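Long-range contacts in possible protein of nuclear scaffold (Encephalitozoon cuniculi, PDB 3KAE), which probably acts as the Cdc27 subunit of the anaphase-promoting complex (APC/C), its N-terminal tetratricopeptide-repeat domain forming a homodimer: residues Thr63-Glu68 with Ile82-Ser87; Ser118-Leu123 with Ile134-Arg139. All blocks are in the same frame, centred on the assembly; numbering follows the deposited sequence.

Interaction 1 of 2, residues Thr63-Glu68 with Ile82-Ser87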
ATOM      1  N   THR C  63      -4.218  -0.615  16.891  1.00 67.17           N
ATOM      2  CA  THR C  63      -3.794  -0.273  15.530  1.00 51.01           C
ATOM      3  C   THR C  63      -2.282  -0.164  15.452  1.00 43.96           C
ATOM      4  O   THR C  63      -1.672  -0.560  14.471  1.00 55.17           O
ATOM      5  CB  THR C  63      -4.409   1.049  15.013  1.00 49.86           C
ATOM      6  OG1 THR C  63      -5.831   1.033  15.154  1.00 53.19           O
ATOM      7  CG2 THR C  63      -4.082   1.247  13.552  1.00 43.83           C
ATOM      8  N   SER C  64      -1.671   0.332  16.514  1.00 46.00           N
ATOM      9  CA  SER C  64      -0.229   0.555  16.491  1.00 62.65           C
ATOM     10  C   SER C  64       0.487  -0.772  16.593  1.00 46.32           C
ATOM     11  O   SER C  64       1.435  -1.029  15.859  1.00 52.07           O
ATOM     12  CB  SER C  64       0.222   1.530  17.610  1.00 58.96           C
ATOM     13  OG  SER C  64       0.683   0.857  18.777  1.00 58.60           O
ATOM     14  N   LYS C  65       0.026  -1.617  17.512  1.00 57.47           N
ATOM     15  CA  LYS C  65       0.613  -2.942  17.709  1.00 56.45           C
ATOM     16  C   LYS C  65       0.405  -3.815  16.478  1.00 54.83           C
ATOM     17  O   LYS C  65       1.267  -4.604  16.109  1.00 61.98           O
ATOM     18  CB  LYS C  65       0.041  -3.607  18.956  1.00 51.87           C
ATOM     19  CG  LYS C  65       0.595  -3.034  20.242  1.00 61.58           C
ATOM     20  CD  LYS C  65       2.106  -3.171  20.279  1.00 79.57           C
ATOM     21  CE  LYS C  65       2.672  -2.623  21.579  1.00 90.95           C
ATOM     22  NZ  LYS C  65       4.160  -2.691  21.640  1.00 89.06           N
ATOM     23  N   TYR C  66      -0.730  -3.638  15.821  1.00 51.05           N
ATOM     24  CA  TYR C  66      -0.971  -4.346  14.566  1.00 55.64           C
ATOM     25  C   TYR C  66       0.038  -3.954  13.470  1.00 47.69           C
ATOM     26  O   TYR C  66       0.707  -4.819  12.899  1.00 49.58           O
ATOM     27  CB  TYR C  66      -2.422  -4.169  14.101  1.00 55.29           C
ATOM     28  CG  TYR C  66      -2.752  -5.008  12.898  1.00 63.01           C
ATOM     29  CD1 TYR C  66      -2.872  -6.388  12.997  1.00 50.90           C
ATOM     30  CD2 TYR C  66      -2.916  -4.424  11.654  1.00 58.15           C
ATOM     31  CE1 TYR C  66      -3.140  -7.151  11.891  1.00 49.84           C
ATOM     32  CE2 TYR C  66      -3.204  -5.176  10.552  1.00 59.81           C
ATOM     33  CZ  TYR C  66      -3.310  -6.540  10.677  1.00 53.91           C
ATOM     34  OH  TYR C  66      -3.593  -7.270   9.567  1.00 48.64           O
ATOM     35  N   TYR C  67       0.169  -2.656  13.189  1.00 47.11           N
ATOM     36  CA  TYR C  67       1.163  -2.210  12.201  1.00 39.49           C
ATOM     37  C   TYR C  67       2.582  -2.556  12.659  1.00 41.79           C
ATOM     38  O   TYR C  67       3.477  -2.808  11.854  1.00 47.93           O
ATOM     39  CB  TYR C  67       1.018  -0.707  11.883  1.00 43.00           C
ATOM     40  CG  TYR C  67      -0.013  -0.491  10.820  1.00 37.66           C
ATOM     41  CD1 TYR C  67      -1.347  -0.320  11.145  1.00 45.01           C
ATOM     42  CD2 TYR C  67       0.333  -0.527   9.485  1.00 36.13           C
ATOM     43  CE1 TYR C  67      -2.304  -0.161  10.159  1.00 41.47           C
ATOM     44  CE2 TYR C  67      -0.624  -0.378   8.494  1.00 34.81           C
ATOM     45  CZ  TYR C  67      -1.937  -0.201   8.838  1.00 35.02           C
ATOM     46  OH  TYR C  67      -2.889  -0.021   7.849  1.00 35.59           O
ATOM     47  N   GLU C  68       2.773  -2.604  13.963  1.00 42.65           N
ATOM     48  CA  GLU C  68       4.051  -2.981  14.471  1.00 44.09           C
ATOM     49  C   GLU C  68       4.381  -4.396  14.016  1.00 63.62           C
ATOM     50  O   GLU C  68       5.464  -4.648  13.473  1.00 48.02           O
ATOM     51  CB  GLU C  68       4.033  -2.899  15.994  1.00 52.60           C
ATOM     52  CG  GLU C  68       5.375  -2.662  16.595  1.00 56.85           C
ATOM     53  CD  GLU C  68       5.297  -2.436  18.090  1.00 66.68           C
ATOM     54  OE1 GLU C  68       4.739  -1.403  18.531  1.00 78.29           O
ATOM     55  OE2 GLU C  68       5.803  -3.303  18.820  1.00 80.02           O
ATOM     56  N   ILE C  82       5.069 -11.501  16.521  1.00 72.79           N
ATOM     57  CA  ILE C  82       4.190 -12.278  17.379  1.00 66.69           C
ATOM     58  C   ILE C  82       3.896 -11.559  18.698  1.00 67.69           C
ATOM     59  O   ILE C  82       2.744 -11.412  19.102  1.00 67.76           O
ATOM     60  CB  ILE C  82       4.811 -13.645  17.692  1.00 65.51           C
ATOM     61  CG1 ILE C  82       4.946 -14.455  16.401  1.00 75.42           C
ATOM     62  CG2 ILE C  82       3.984 -14.376  18.763  1.00 57.07           C
ATOM     63  CD1 ILE C  82       5.504 -15.867  16.589  1.00 65.62           C
ATOM     64  N   LYS C  83       4.944 -11.123  19.377  1.00 72.83           N
ATOM     65  CA  LYS C  83       4.771 -10.418  20.643  1.00 73.87           C
ATOM     66  C   LYS C  83       3.819  -9.232  20.484  1.00 72.98           C
ATOM     67  O   LYS C  83       2.967  -8.990  21.335  1.00 72.04           O
ATOM     68  CB  LYS C  83       6.119  -9.955  21.194  1.00 67.42           C
ATOM     69  N   SER C  84       3.952  -8.508  19.380  1.00 60.29           N
ATOM     70  CA  SER C  84       3.132  -7.317  19.159  1.00 69.73           C
ATOM     71  C   SER C  84       1.655  -7.679  19.076  1.00 71.72           C
ATOM     72  O   SER C  84       0.809  -6.984  19.635  1.00 80.33           O
ATOM     73  CB  SER C  84       3.566  -6.559  17.892  1.00 52.61           C
ATOM     74  OG  SER C  84       4.788  -5.879  18.097  1.00 77.23           O
ATOM     75  N   LEU C  85       1.353  -8.765  18.372  1.00 51.18           N
ATOM     76  CA  LEU C  85      -0.029  -9.164  18.155  1.00 54.72           C
ATOM     77  C   LEU C  85      -0.668  -9.651  19.437  1.00 65.86           C
ATOM     78  O   LEU C  85      -1.830  -9.357  19.711  1.00 72.43           O
ATOM     79  CB  LEU C  85      -0.106 -10.294  17.126  1.00 63.50           C
ATOM     80  CG  LEU C  85      -0.058  -9.959  15.652  1.00 57.88           C
ATOM     81  CD1 LEU C  85      -0.172 -11.248  14.877  1.00 62.80           C
ATOM     82  CD2 LEU C  85      -1.186  -9.007  15.301  1.00 59.48           C
ATOM     83  N   GLU C  86       0.086 -10.436  20.200  1.00 72.53           N
ATOM     84  CA  GLU C  86      -0.418 -11.002  21.443  1.00 83.99           C
ATOM     85  C   GLU C  86      -0.840  -9.901  22.407  1.00 82.59           C
ATOM     86  O   GLU C  86      -1.787 -10.067  23.170  1.00 91.26           O
ATOM     87  CB  GLU C  86       0.643 -11.883  22.094  1.00 86.57           C
ATOM     88  CG  GLU C  86       0.961 -13.156  21.316  1.00 86.89           C
ATOM     89  CD  GLU C  86       2.119 -13.924  21.926  1.00 95.75           C
ATOM     90  OE1 GLU C  86       2.971 -13.302  22.605  1.00102.07           O
ATOM     91  OE2 GLU C  86       2.177 -15.151  21.728  1.00 94.43           O
ATOM     92  N   SER C  87      -0.130  -8.779  22.365  1.00 68.76           N
ATOM     93  CA  SER C  87      -0.489  -7.622  23.183  1.00 83.89           C
ATOM     94  C   SER C  87      -1.955  -7.269  22.971  1.00 78.16           C
ATOM     95  O   SER C  87      -2.670  -6.962  23.916  1.00 77.60           O
ATOM     96  CB  SER C  87       0.387  -6.415  22.842  1.00 92.39           C
ATOM     97  OG  SER C  87       1.737  -6.626  23.221  1.00 98.02           O
TER
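A helical hairpin of the tetratricopeptide-repeat type, made by helices 62-74 and 78-89 and the short turn between them, holds this contact. The two short segments run antiparallel at 159°, their axes 8.0 Å apart, and the backbones come nearest where K65 faces S84. There the CB of S84 sits against the backbone O of K65, 3.5 Å away, so a small serine lies where the two backbones are closest. With its hydroxyl turned beside the backbone N, OG of S84 donates to OE2 of E68 at 2.9 Å. It approaches from above the carboxylate plane, 48° out of it. E68 reaches that point with CG anti to the backbone N and the chain extended beyond it. K65 bends at chi2 (-58°), which carries its ammonium round to the same carboxylate. NZ of K65 forms a salt bridge there, 3.3 Å from OE2 of E68; as hydrogen bonds its links to both oxygens are weak. The nearby ammonium would be expected to help keep E68, a buried residue, ionised. Such pairs of antiparallel helices are the building unit of the repeat, and the hairpin's other flank is apolar: Y66 and L85 run alongside each other in the same direction, with CD1 of Y66 3.9 Å from CD2 of L85. The Y66 hydroxyl bonds to the backbone O of Y15 of the second subunit, whose ring meets the Y66 ring edge-to-face, so this helix also takes part in the homodimer interface.

Interaction 2 of 2, residues Ser118-Leu123 with Ile134-Arg139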
ATOM      1  N   SER C 118      -5.025 -15.042  11.914  1.00 51.57           N
ATOM      2  CA  SER C 118      -4.468 -15.351  10.606  1.00 47.56           C
ATOM      3  C   SER C 118      -2.993 -14.981  10.541  1.00 56.02           C
ATOM      4  O   SER C 118      -2.154 -15.791  10.138  1.00 44.53           O
ATOM      5  CB  SER C 118      -5.248 -14.620   9.510  1.00 39.52           C
ATOM      6  OG  SER C 118      -4.597 -14.754   8.261  1.00 48.24           O
ATOM      7  N   LEU C 119      -2.689 -13.752  10.948  1.00 52.83           N
ATOM      8  CA  LEU C 119      -1.325 -13.246  10.951  1.00 54.43           C
ATOM      9  C   LEU C 119      -0.491 -14.053  11.934  1.00 43.31           C
ATOM     10  O   LEU C 119       0.652 -14.396  11.670  1.00 44.03           O
ATOM     11  CB  LEU C 119      -1.342 -11.760  11.330  1.00 66.51           C
ATOM     12  CG  LEU C 119      -0.263 -10.772  10.863  1.00 73.04           C
ATOM     13  CD1 LEU C 119       0.721 -10.472  11.960  1.00 74.20           C
ATOM     14  CD2 LEU C 119       0.453 -11.228   9.574  1.00 55.76           C
ATOM     15  N   LEU C 120      -1.089 -14.351  13.074  1.00 40.64           N
ATOM     16  CA  LEU C 120      -0.482 -15.212  14.070  1.00 52.93           C
ATOM     17  C   LEU C 120      -0.178 -16.607  13.483  1.00 45.92           C
ATOM     18  O   LEU C 120       0.834 -17.226  13.813  1.00 57.24           O
ATOM     19  CB  LEU C 120      -1.449 -15.318  15.233  1.00 60.32           C
ATOM     20  CG  LEU C 120      -0.994 -15.058  16.657  1.00 70.69           C
ATOM     21  CD1 LEU C 120       0.369 -14.429  16.849  1.00 77.65           C
ATOM     22  CD2 LEU C 120      -2.087 -14.490  17.554  1.00 70.08           C
ATOM     23  N   GLY C 121      -1.033 -17.073  12.584  1.00 44.03           N
ATOM     24  CA  GLY C 121      -0.827 -18.364  11.961  1.00 50.69           C
ATOM     25  C   GLY C 121       0.396 -18.309  11.073  1.00 58.17           C
ATOM     26  O   GLY C 121       1.256 -19.194  11.122  1.00 54.48           O
ATOM     27  N   ASP C 122       0.470 -17.259  10.258  1.00 51.78           N
ATOM     28  CA  ASP C 122       1.611 -17.038   9.365  1.00 53.11           C
ATOM     29  C   ASP C 122       2.917 -16.933  10.131  1.00 56.25           C
ATOM     30  O   ASP C 122       3.921 -17.547   9.755  1.00 56.42           O
ATOM     31  CB  ASP C 122       1.407 -15.763   8.538  1.00 48.72           C
ATOM     32  CG  ASP C 122       0.264 -15.885   7.547  1.00 57.65           C
ATOM     33  OD1 ASP C 122      -0.195 -17.031   7.322  1.00 62.23           O
ATOM     34  OD2 ASP C 122      -0.179 -14.844   6.996  1.00 54.46           O
ATOM     35  N   LEU C 123       2.894 -16.153  11.211  1.00 48.08           N
ATOM     36  CA  LEU C 123       4.070 -15.966  12.045  1.00 61.50           C
ATOM     37  C   LEU C 123       4.555 -17.272  12.688  1.00 65.28           C
ATOM     38  O   LEU C 123       5.753 -17.562  12.621  1.00 50.30           O
ATOM     39  CB  LEU C 123       3.832 -14.872  13.101  1.00 44.52           C
ATOM     40  CG  LEU C 123       3.486 -13.499  12.479  1.00 55.05           C
ATOM     41  CD1 LEU C 123       2.878 -12.541  13.504  1.00 45.83           C
ATOM     42  CD2 LEU C 123       4.694 -12.865  11.788  1.00 49.95           C
ATOM     43  N   ILE C 134      -1.404 -23.781  12.580  1.00 72.41           N
ATOM     44  CA  ILE C 134      -2.646 -24.394  12.131  1.00 68.43           C
ATOM     45  C   ILE C 134      -3.776 -24.058  13.092  1.00 66.52           C
ATOM     46  O   ILE C 134      -4.896 -23.761  12.664  1.00 58.54           O
ATOM     47  CB  ILE C 134      -2.489 -25.932  12.000  1.00 68.55           C
ATOM     48  CG1 ILE C 134      -1.737 -26.267  10.713  1.00 63.86           C
ATOM     49  CG2 ILE C 134      -3.843 -26.622  12.021  1.00 48.56           C
ATOM     50  CD1 ILE C 134      -0.901 -27.504  10.804  1.00 70.84           C
ATOM     51  N   GLY C 135      -3.468 -24.093  14.389  1.00 53.29           N
ATOM     52  CA  GLY C 135      -4.433 -23.760  15.421  1.00 55.69           C
ATOM     53  C   GLY C 135      -4.957 -22.333  15.311  1.00 70.69           C
ATOM     54  O   GLY C 135      -6.148 -22.081  15.544  1.00 56.08           O
ATOM     55  N   HIS C 136      -4.078 -21.390  14.961  1.00 60.47           N
ATOM     56  CA  HIS C 136      -4.523 -20.007  14.730  1.00 60.81           C
ATOM     57  C   HIS C 136      -5.340 -19.932  13.446  1.00 49.42           C
ATOM     58  O   HIS C 136      -6.371 -19.262  13.406  1.00 58.40           O
ATOM     59  CB  HIS C 136      -3.355 -19.013  14.720  1.00 47.65           C
ATOM     60  CG  HIS C 136      -2.612 -18.951  16.023  1.00 52.08           C
ATOM     61  ND1 HIS C 136      -3.219 -18.599  17.207  1.00 58.77           N
ATOM     62  CD2 HIS C 136      -1.321 -19.218  16.325  1.00 61.54           C
ATOM     63  CE1 HIS C 136      -2.332 -18.645  18.187  1.00 56.14           C
ATOM     64  NE2 HIS C 136      -1.174 -19.022  17.679  1.00 59.30           N
ATOM     65  N   TYR C 137      -4.904 -20.651  12.413  1.00 44.69           N
ATOM     66  CA  TYR C 137      -5.672 -20.694  11.166  1.00 47.40           C
ATOM     67  C   TYR C 137      -7.072 -21.248  11.398  1.00 45.17           C
ATOM     68  O   TYR C 137      -8.059 -20.735  10.864  1.00 65.06           O
ATOM     69  CB  TYR C 137      -4.981 -21.541  10.111  1.00 41.76           C
ATOM     70  CG  TYR C 137      -3.693 -20.986   9.565  1.00 50.47           C
ATOM     71  CD1 TYR C 137      -3.521 -19.608   9.342  1.00 54.69           C
ATOM     72  CD2 TYR C 137      -2.650 -21.835   9.251  1.00 45.97           C
ATOM     73  CE1 TYR C 137      -2.327 -19.119   8.831  1.00 38.73           C
ATOM     74  CE2 TYR C 137      -1.466 -21.362   8.741  1.00 54.74           C
ATOM     75  CZ  TYR C 137      -1.304 -20.009   8.530  1.00 53.15           C
ATOM     76  OH  TYR C 137      -0.111 -19.584   8.013  1.00 49.78           O
ATOM     77  N   VAL C 138      -7.144 -22.303  12.199  1.00 59.95           N
ATOM     78  CA  VAL C 138      -8.422 -22.908  12.535  1.00 62.21           C
ATOM     79  C   VAL C 138      -9.292 -21.891  13.258  1.00 74.22           C
ATOM     80  O   VAL C 138     -10.464 -21.718  12.917  1.00 80.93           O
ATOM     81  CB  VAL C 138      -8.245 -24.160  13.408  1.00 59.32           C
ATOM     82  CG1 VAL C 138      -9.560 -24.542  14.075  1.00 54.42           C
ATOM     83  CG2 VAL C 138      -7.708 -25.297  12.571  1.00 61.09           C
ATOM     84  N   ARG C 139      -8.713 -21.211  14.246  1.00 45.62           N
ATOM     85  CA  ARG C 139      -9.485 -20.296  15.075  1.00 70.23           C
ATOM     86  C   ARG C 139      -9.928 -19.108  14.221  1.00 64.51           C
ATOM     87  O   ARG C 139     -11.037 -18.600  14.362  1.00 54.43           O
ATOM     88  CB  ARG C 139      -8.688 -19.871  16.317  1.00 66.43           C
ATOM     89  CG  ARG C 139      -9.495 -19.114  17.356  1.00 88.32           C
ATOM     90  CD  ARG C 139      -8.959 -19.341  18.767  1.00108.39           C
ATOM     91  NE  ARG C 139      -7.512 -19.401  18.792  1.00121.39           N
ATOM     92  CZ  ARG C 139      -6.736 -20.411  19.181  1.00127.46           C
ATOM     93  NH1 ARG C 139      -5.427 -20.238  19.104  1.00122.60           N
ATOM     94  NH2 ARG C 139      -7.218 -21.557  19.649  1.00131.32           N
TER
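Y137 lays one face of its ring over the backbone of G121, with CA of G121 4.0 Å from the centroid of the Y137 ring in a CH-pi contact. The backbones are close here, 4.9 Å between the CA atoms of G121 and H136, and with no side chain on G121 the Y137 ring can come down directly on its CA. Beyond the glycine, OH of Y137 donates to OD1 of D122, a short bond of 2.6 Å that uses the anti lone pair of the carboxylate oxygen, which lies in the ring plane at its edge; the carboxylate is turned 62° from the ring. The same oxygen is also bonded to S148, so two hydroxyl groups grip it. On the other flank of G121, L120 sits over a face of the H136 imidazole, its CG 4.0 Å from the centroid of the H136 ring and almost on the ring normal (4° off). A hydrogen bond from ND1 of H136 to E117 helps fix the rotation of that ring. P149, N152 and L153 of helix 147-155 pack on Y137. Antiparallel helices 113-126 and 130-143, their local axes only 7.5 Å apart, form a close-packed helical hairpin characteristic of the tetratricopeptide-repeat fold.

Overall arrangement
Along the chain the two contacts come one after the other, interaction 1 first, in separate helical hairpins, 62-74 with 78-89 and then 113-126 with 130-143, their contact centres about 15 Å apart. They touch directly: helix 113-126 packs its L119, L120 and L123 against I82 and L85 of helix 78-89, with CD1 of L85 3.1 Å from CD1 of L119. L85 thus serves both the inside of its own hairpin and the seam to the next. Stacking of this kind builds the all-helical repeat array. Only the 63-68 side of interaction 1 meets the second subunit; interaction 2 lies wholly within its own chain.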